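Local coordinates for glutaminase 1 (Escherichia coli, PDB 1U60), which catalyses the hydrolysis of L-glutamine to L-glutamate and ammonium, and belongs to the glutaminase family of the beta-lactamase clan, at residues A27-F32 / Q159-T164; F62-I67 / C196-N201; H167-A172 / E187-Y192. All coordinates share one frame; numbering follows the deposited sequence.

Interaction 1: residues A27-F32 / Q159-T164; sequences ADYIPF and QSEQTT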
# COMPACT_ATOMS: atom_id res chain seq x y z
N ALA A 27 15.47 -18.85 9.44
CA ALA A 27 16.60 -18.37 8.67
C ALA A 27 17.84 -19.13 9.14
O ALA A 27 17.98 -19.38 10.34
CB ALA A 27 16.80 -16.87 8.87
N ASP A 28 18.66 -19.58 8.18
CA ASP A 28 19.82 -20.40 8.52
C ASP A 28 21.11 -20.07 7.74
O ASP A 28 22.06 -20.86 7.72
CB ASP A 28 19.45 -21.88 8.45
CG ASP A 28 19.17 -22.36 7.03
OD1 ASP A 28 19.29 -21.56 6.09
OD2 ASP A 28 18.85 -23.54 6.78
N TYR A 29 21.18 -18.89 7.16
CA TYR A 29 22.34 -18.53 6.38
C TYR A 29 23.53 -18.17 7.26
O TYR A 29 24.65 -18.13 6.76
CB TYR A 29 22.03 -17.44 5.37
CG TYR A 29 21.58 -16.16 6.01
CD1 TYR A 29 20.24 -15.91 6.25
CD2 TYR A 29 22.49 -15.21 6.36
CE1 TYR A 29 19.83 -14.73 6.85
CE2 TYR A 29 22.10 -14.03 6.96
CZ TYR A 29 20.79 -13.82 7.21
OH TYR A 29 20.43 -12.63 7.80
N ILE A 30 23.28 -17.89 8.54
CA ILE A 30 24.33 -17.78 9.56
C ILE A 30 23.91 -18.65 10.74
O ILE A 30 22.72 -18.81 10.99
CB ILE A 30 24.60 -16.34 10.04
CG1 ILE A 30 23.32 -15.60 10.46
CG2 ILE A 30 25.35 -15.52 8.95
CD1 ILE A 30 23.61 -14.36 11.29
N PRO A 31 24.86 -19.25 11.43
CA PRO A 31 24.53 -20.15 12.54
C PRO A 31 23.69 -19.55 13.66
O PRO A 31 22.83 -20.24 14.20
CB PRO A 31 25.91 -20.59 13.06
CG PRO A 31 26.77 -20.51 11.88
CD PRO A 31 26.31 -19.29 11.12
N PHE A 32 23.93 -18.29 14.02
CA PHE A 32 23.20 -17.67 15.08
C PHE A 32 21.70 -17.81 14.82
O PHE A 32 20.95 -18.20 15.72
CB PHE A 32 23.56 -16.18 15.22
CG PHE A 32 22.94 -15.52 16.42
CD1 PHE A 32 23.59 -15.49 17.63
CD2 PHE A 32 21.69 -14.92 16.32
CE1 PHE A 32 23.02 -14.85 18.74
CE2 PHE A 32 21.11 -14.32 17.41
CZ PHE A 32 21.78 -14.28 18.63
N GLN A 159 29.59 -10.17 13.13
CA GLN A 159 30.72 -10.88 12.50
C GLN A 159 30.27 -11.90 11.43
O GLN A 159 30.89 -11.98 10.35
CB GLN A 159 31.63 -11.52 13.56
CG GLN A 159 33.12 -11.55 13.15
CD GLN A 159 33.72 -10.12 13.03
OE1 GLN A 159 33.99 -9.44 14.05
NE2 GLN A 159 33.91 -9.66 11.79
N SER A 160 29.19 -12.63 11.70
CA SER A 160 28.64 -13.58 10.76
C SER A 160 28.06 -12.92 9.52
O SER A 160 28.30 -13.36 8.38
CB SER A 160 27.55 -14.43 11.44
OG SER A 160 28.13 -15.31 12.37
N GLU A 161 27.29 -11.86 9.74
CA GLU A 161 26.68 -11.12 8.62
C GLU A 161 27.74 -10.45 7.75
O GLU A 161 27.60 -10.44 6.53
CB GLU A 161 25.73 -10.07 9.18
CG GLU A 161 24.45 -10.69 9.80
CD GLU A 161 23.39 -11.02 8.79
OE1 GLU A 161 23.66 -10.91 7.57
OE2 GLU A 161 22.27 -11.47 9.19
N GLN A 162 28.78 -9.88 8.38
CA GLN A 162 29.80 -9.09 7.70
C GLN A 162 30.63 -9.98 6.78
O GLN A 162 31.26 -9.48 5.83
CB GLN A 162 30.76 -8.42 8.71
CG GLN A 162 30.26 -7.21 9.54
CD GLN A 162 30.01 -5.91 8.77
OE1 GLN A 162 30.50 -5.70 7.65
NE2 GLN A 162 29.29 -5.02 9.41
N THR A 163 30.68 -11.28 7.12
CA THR A 163 31.53 -12.21 6.37
C THR A 163 30.76 -13.09 5.43
O THR A 163 31.35 -13.95 4.76
CB THR A 163 32.38 -13.05 7.32
OG1 THR A 163 31.55 -13.72 8.26
CG2 THR A 163 33.28 -12.21 8.14
N THR A 164 29.45 -12.86 5.34
CA THR A 164 28.59 -13.54 4.37
C THR A 164 27.74 -12.66 3.45
O THR A 164 26.87 -13.18 2.73
CB THR A 164 27.61 -14.50 5.09
OG1 THR A 164 26.83 -13.77 6.06
CG2 THR A 164 28.37 -15.60 5.84
O HOH W 1 26.43 -16.88 13.54
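Residues 27-32, a loop running into the short helix 31-34, meet the C-terminal turn of helix 155-162 through one phenol-to-carboxylate hydrogen bond and the packing of Ile30. Tyr29 CG sits in the crowded position between the backbone N and the carbonyl carbon (chi1 62°), which carries the phenol tip to the carboxylate. Tyr29 OH donates a hydrogen bond to Glu161 OE2 at 2.6 Å, a short bond that uses the syn lone pair. The carboxylate lies at the ring edge, near the ring plane, with its own plane turned 66° from the ring. Glu161 gets there by a bend at chi2 (-83°), its CG lying anti to the carbonyl carbon. Beside this bond Ile30 is directed toward 159-164, with CG1 in the crowded position and CG2 anti to the carbonyl carbon. Ile30 CG2 presses on Ser160 CB at 3.5 Å, tighter than usual, and touches Thr164 OG1 at 3.7 Å, while CD1 reaches Glu161 OE2 at 3.8 Å. Thr164 OG1 is bonded to Ser160 O at 2.8 Å. Ile30 is the N-cap residue of helix 31-34. A water accepts from Phe32 N at 2.9 Å and is hydrogen-bonded to Ser160 OG. Glu65 brings a second carboxylate to Glu161, so a shared proton or raised pKa is plausible. Val262 beside Tyr29 is consistent with this contact walling the predicted glutamine site of the glutaminase fold.

Interaction 2: residues F62-I67 / C196-N201; sequences FALESI and CSTLLN. With EDO (1,2-ethanediol), chain I.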
# COMPACT_ATOMS: atom_id res chain seq x y z
N PHE A 62 16.01 -11.03 20.00
CA PHE A 62 16.24 -11.68 18.70
C PHE A 62 16.83 -10.60 17.77
O PHE A 62 16.77 -9.40 18.07
CB PHE A 62 14.94 -12.26 18.08
CG PHE A 62 13.79 -11.26 17.97
CD1 PHE A 62 12.88 -11.10 19.03
CD2 PHE A 62 13.61 -10.50 16.84
CE1 PHE A 62 11.87 -10.20 18.98
CE2 PHE A 62 12.57 -9.62 16.75
CZ PHE A 62 11.70 -9.44 17.82
N ALA A 63 17.40 -11.03 16.65
CA ALA A 63 18.07 -10.08 15.72
C ALA A 63 17.05 -9.24 14.99
O ALA A 63 16.07 -9.76 14.49
CB ALA A 63 18.98 -10.85 14.73
N LEU A 64 17.25 -7.94 15.01
CA LEU A 64 16.39 -6.95 14.39
C LEU A 64 16.28 -7.17 12.88
O LEU A 64 15.22 -7.10 12.33
CB LEU A 64 16.96 -5.58 14.69
CG LEU A 64 16.16 -4.34 14.24
CD1 LEU A 64 14.81 -4.26 14.92
CD2 LEU A 64 16.94 -3.11 14.57
N GLU A 65 17.42 -7.42 12.26
CA GLU A 65 17.59 -7.62 10.85
C GLU A 65 16.87 -6.54 10.04
O GLU A 65 17.00 -5.37 10.38
CB GLU A 65 17.19 -9.06 10.51
CG GLU A 65 18.13 -10.09 11.17
CD GLU A 65 19.49 -10.16 10.48
OE1 GLU A 65 19.69 -9.49 9.42
OE2 GLU A 65 20.34 -10.92 10.97
N SER A 66 16.04 -6.89 9.06
CA SER A 66 15.57 -5.85 8.14
C SER A 66 14.52 -4.94 8.81
O SER A 66 14.13 -3.91 8.26
CB SER A 66 15.07 -6.41 6.81
OG SER A 66 13.95 -7.13 7.09
N ILE A 67 14.08 -5.24 10.01
CA ILE A 67 13.25 -4.25 10.69
C ILE A 67 14.02 -2.95 10.91
O ILE A 67 13.41 -1.85 10.99
CB ILE A 67 12.62 -4.83 12.03
CG1 ILE A 67 11.69 -6.04 11.72
CG2 ILE A 67 11.84 -3.76 12.72
CD1 ILE A 67 11.30 -6.81 12.91
N CYS A 196 21.40 -4.19 11.03
CA CYS A 196 20.66 -5.43 11.03
C CYS A 196 21.03 -6.40 12.16
O CYS A 196 20.30 -7.37 12.41
CB CYS A 196 20.86 -6.16 9.71
SG CYS A 196 20.01 -5.40 8.30
N SER A 197 22.14 -6.11 12.84
CA SER A 197 22.77 -7.03 13.76
C SER A 197 22.57 -6.66 15.22
O SER A 197 23.17 -7.27 16.06
CB SER A 197 24.29 -7.17 13.43
OG SER A 197 24.48 -7.66 12.10
N THR A 198 21.69 -5.72 15.53
CA THR A 198 21.30 -5.48 16.92
C THR A 198 20.22 -6.48 17.36
O THR A 198 19.57 -7.11 16.52
CB THR A 198 20.80 -4.04 17.05
OG1 THR A 198 19.68 -3.87 16.17
CG2 THR A 198 21.86 -3.03 16.66
N LEU A 199 20.07 -6.62 18.67
CA LEU A 199 19.09 -7.49 19.27
C LEU A 199 18.04 -6.72 20.05
O LEU A 199 18.36 -5.74 20.73
CB LEU A 199 19.77 -8.45 20.24
CG LEU A 199 20.93 -9.30 19.69
CD1 LEU A 199 21.37 -10.31 20.75
CD2 LEU A 199 20.55 -10.07 18.46
N LEU A 200 16.77 -7.10 19.87
CA LEU A 200 15.70 -6.53 20.68
C LEU A 200 14.64 -7.58 21.00
O LEU A 200 14.56 -8.61 20.32
CB LEU A 200 15.07 -5.33 19.97
CG LEU A 200 14.00 -5.61 18.92
CD1 LEU A 200 13.44 -4.25 18.48
CD2 LEU A 200 14.50 -6.51 17.72
N ASN A 201 13.82 -7.33 22.02
CA ASN A 201 12.76 -8.26 22.36
C ASN A 201 11.42 -7.79 21.83
O ASN A 201 11.31 -6.74 21.18
CB ASN A 201 12.70 -8.58 23.85
CG ASN A 201 12.43 -7.42 24.69
OD1 ASN A 201 11.64 -6.52 24.35
ND2 ASN A 201 13.10 -7.39 25.88
C1 EDO I . 10.74 -6.33 29.20
O1 EDO I . 10.86 -7.71 28.73
C2 EDO I . 11.21 -5.32 28.15
O2 EDO I . 12.64 -5.25 27.96
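Two short antiparallel strands sort their side chains onto opposite faces, with Phe62 and Leu200 on one and Ala63 and Leu199 on the other. Phe62 and Leu200 form a hydrogen-bonded pair, Phe62 N to Leu200 O at 2.8 Å and Leu200 N to Phe62 O at 2.9 Å. Both hold CG in the crowded position between backbone N and carbonyl carbon, and their side chains cross obliquely: Leu200 CD2 sits 4.2 Å from the Phe62 ring centroid in an off-centre CH-pi contact. Leu200 O lies over one ring face, and Phe279 stacks with the ring. Leu64, its CG anti to the backbone N, runs alongside Thr198, CD2 being 3.3 Å from OG1, a hydroxyl that bonds Gln143. Leu64 CD1 touches Leu200 CD2 at 3.6 Å as the two side chains cross obliquely. Leu64 N meets Thr198 O almost straight (174°), whereas Glu65 N reaches Cys196 O less directly, and bent Glu65 sets OE1 3.5 Å from Cys196 CB. Glu65 adopts a strained backbone (phi 48°, psi -129°), as the residue before the serine does in serine beta-lactamases. Ser66, a predicted substrate binder bonded to Tyr244, opens the Ser-X-X-Lys signature of this clan.

Interaction 3: residues H167-A172 / E187-Y192; sequences HNRAIA and EACDVY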
# COMPACT_ATOMS: atom_id res chain seq x y z
N HIS A 167 26.18 -10.63 -1.52
CA HIS A 167 25.19 -10.13 -2.42
C HIS A 167 24.82 -8.65 -2.10
O HIS A 167 24.60 -7.85 -3.03
CB HIS A 167 23.99 -11.07 -2.42
CG HIS A 167 23.01 -10.79 -3.48
ND1 HIS A 167 22.96 -11.48 -4.67
CD2 HIS A 167 22.00 -9.88 -3.52
CE1 HIS A 167 21.97 -11.00 -5.41
NE2 HIS A 167 21.39 -10.01 -4.74
N ASN A 168 24.82 -8.26 -0.82
CA ASN A 168 24.62 -6.84 -0.48
C ASN A 168 25.81 -5.96 -0.92
O ASN A 168 25.60 -4.78 -1.26
CB ASN A 168 24.38 -6.65 1.00
CG ASN A 168 22.98 -6.97 1.44
OD1 ASN A 168 22.74 -7.14 2.66
ND2 ASN A 168 22.06 -7.14 0.52
N ARG A 169 27.01 -6.50 -0.93
CA ARG A 169 28.19 -5.79 -1.48
C ARG A 169 27.97 -5.48 -2.93
O ARG A 169 28.26 -4.35 -3.40
CB ARG A 169 29.50 -6.56 -1.33
CG ARG A 169 29.90 -6.94 0.10
CD ARG A 169 31.16 -7.75 0.20
NE ARG A 169 31.27 -8.34 1.54
CZ ARG A 169 32.38 -8.91 2.01
NH1 ARG A 169 33.51 -8.95 1.29
NH2 ARG A 169 32.37 -9.45 3.21
N ALA A 170 27.44 -6.47 -3.66
CA ALA A 170 27.08 -6.26 -5.06
C ALA A 170 26.05 -5.14 -5.24
O ALA A 170 26.22 -4.28 -6.09
CB ALA A 170 26.56 -7.50 -5.67
N ILE A 171 24.96 -5.22 -4.47
CA ILE A 171 23.93 -4.20 -4.51
C ILE A 171 24.47 -2.80 -4.22
O ILE A 171 24.11 -1.83 -4.91
CB ILE A 171 22.75 -4.59 -3.58
CG1 ILE A 171 21.96 -5.76 -4.16
CG2 ILE A 171 21.80 -3.41 -3.41
CD1 ILE A 171 20.88 -6.30 -3.27
N ALA A 172 25.35 -2.67 -3.23
CA ALA A 172 25.94 -1.40 -2.92
C ALA A 172 26.69 -0.82 -4.12
O ALA A 172 26.61 0.35 -4.40
CB ALA A 172 26.84 -1.52 -1.79
N GLU A 187 31.45 1.47 3.06
CA GLU A 187 30.89 2.10 4.26
C GLU A 187 29.39 1.89 4.40
O GLU A 187 28.91 1.55 5.48
CB GLU A 187 31.19 3.62 4.24
CG GLU A 187 30.50 4.46 5.33
CD GLU A 187 30.95 5.92 5.34
OE1 GLU A 187 31.95 6.24 4.61
OE2 GLU A 187 30.32 6.75 6.10
N ALA A 188 28.65 2.15 3.34
CA ALA A 188 27.21 1.93 3.37
C ALA A 188 26.88 0.47 3.67
O ALA A 188 25.98 0.17 4.46
CB ALA A 188 26.56 2.36 2.08
N CYS A 189 27.60 -0.43 3.04
CA CYS A 189 27.32 -1.85 3.19
C CYS A 189 27.64 -2.27 4.62
O CYS A 189 26.88 -2.97 5.26
CB CYS A 189 28.09 -2.66 2.13
SG CYS A 189 27.72 -4.43 2.17
N ASP A 190 28.76 -1.80 5.15
CA ASP A 190 29.17 -2.13 6.49
C ASP A 190 28.09 -1.66 7.49
O ASP A 190 27.65 -2.42 8.32
CB ASP A 190 30.53 -1.46 6.75
CG ASP A 190 31.02 -1.53 8.19
OD1 ASP A 190 30.47 -2.26 9.08
OD2 ASP A 190 32.00 -0.84 8.52
N VAL A 191 27.69 -0.41 7.41
CA VAL A 191 26.77 0.12 8.42
C VAL A 191 25.41 -0.55 8.30
O VAL A 191 24.78 -0.84 9.31
CB VAL A 191 26.70 1.62 8.40
CG1 VAL A 191 25.73 2.15 9.42
CG2 VAL A 191 28.10 2.17 8.73
N TYR A 192 24.99 -0.79 7.07
CA TYR A 192 23.72 -1.48 6.84
C TYR A 192 23.76 -2.86 7.55
O TYR A 192 22.81 -3.28 8.21
CB TYR A 192 23.41 -1.64 5.34
CG TYR A 192 22.14 -2.45 5.20
CD1 TYR A 192 20.94 -1.89 5.58
CD2 TYR A 192 22.15 -3.80 4.84
CE1 TYR A 192 19.79 -2.58 5.55
CE2 TYR A 192 20.96 -4.52 4.81
CZ TYR A 192 19.78 -3.89 5.18
OH TYR A 192 18.58 -4.54 5.25
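Cys189 is the side chain by which helix 185-195 enters the surface of helix 166-178. Its CB points at the partner helix and meets Ala172 CB at 4.3 Å, an apolar touch between two small side chains. From CB the chain turns so that SG stands anti to the backbone N (chi1 -177°), which directs the sulfur toward the turn of residues 168 and 169. There SG lies 3.8 Å from Arg169 N and 3.9 Å from Asn168 C, resting against the backbone of that turn. The same sulfur touches two flanking methylenes: Arg169 CG at 3.9 Å and Asn168 CB at 4.2 Å. No hydrogen bond joins the two segments, so the contact is van der Waals packing, centred on Cys189.

The two helices are successive members of the all-helical part of the beta-lactamase-like glutaminase fold. Their axes approach to 9.4 Å, with N-to-C directions 137° apart, and the CA atoms of Arg169 and Cys189 come closest at 6.2 Å. Met186, one turn before Cys189, also touches Arg169 and Ala172.

One turn after Cys189, Tyr192 sends its ring out with CG anti to the backbone N, and the CD2-CE2 edge faces the amide end of Asn168. The amide and ring planes stand 77° apart. Both residues are predicted substrate binders, and helix 117-126 lies against both: Asn117, another predicted binder, touches Asn168, and Ala120 and Ile121 touch Tyr192. Arg169, extended from CG to NE, runs past the sulfur instead and donates from NH2 to Gln162 O.

All three contacts border the predicted glutamine pocket. Interactions 1 and 2 meet at a pair of carboxylates: Glu161 OE2 and Glu65 OE2 lie 2.7 Å apart, and Tyr29 OH is 3.6 Å from Glu65 OE2. Interactions 1 and 3 are in series along the chain, through the consecutive helices 155-162 and 166-178, and are joined through Gln162, whose O is 2.8 Å from Arg169 NH2 in a probable hydrogen bond. Tyr192 OH packs 4.3 Å from Ser66 CB, bringing interaction 3 against interaction 2. The centres of interactions 1 and 3 are about 15 Å apart, those of 2 and 3 about 17 Å.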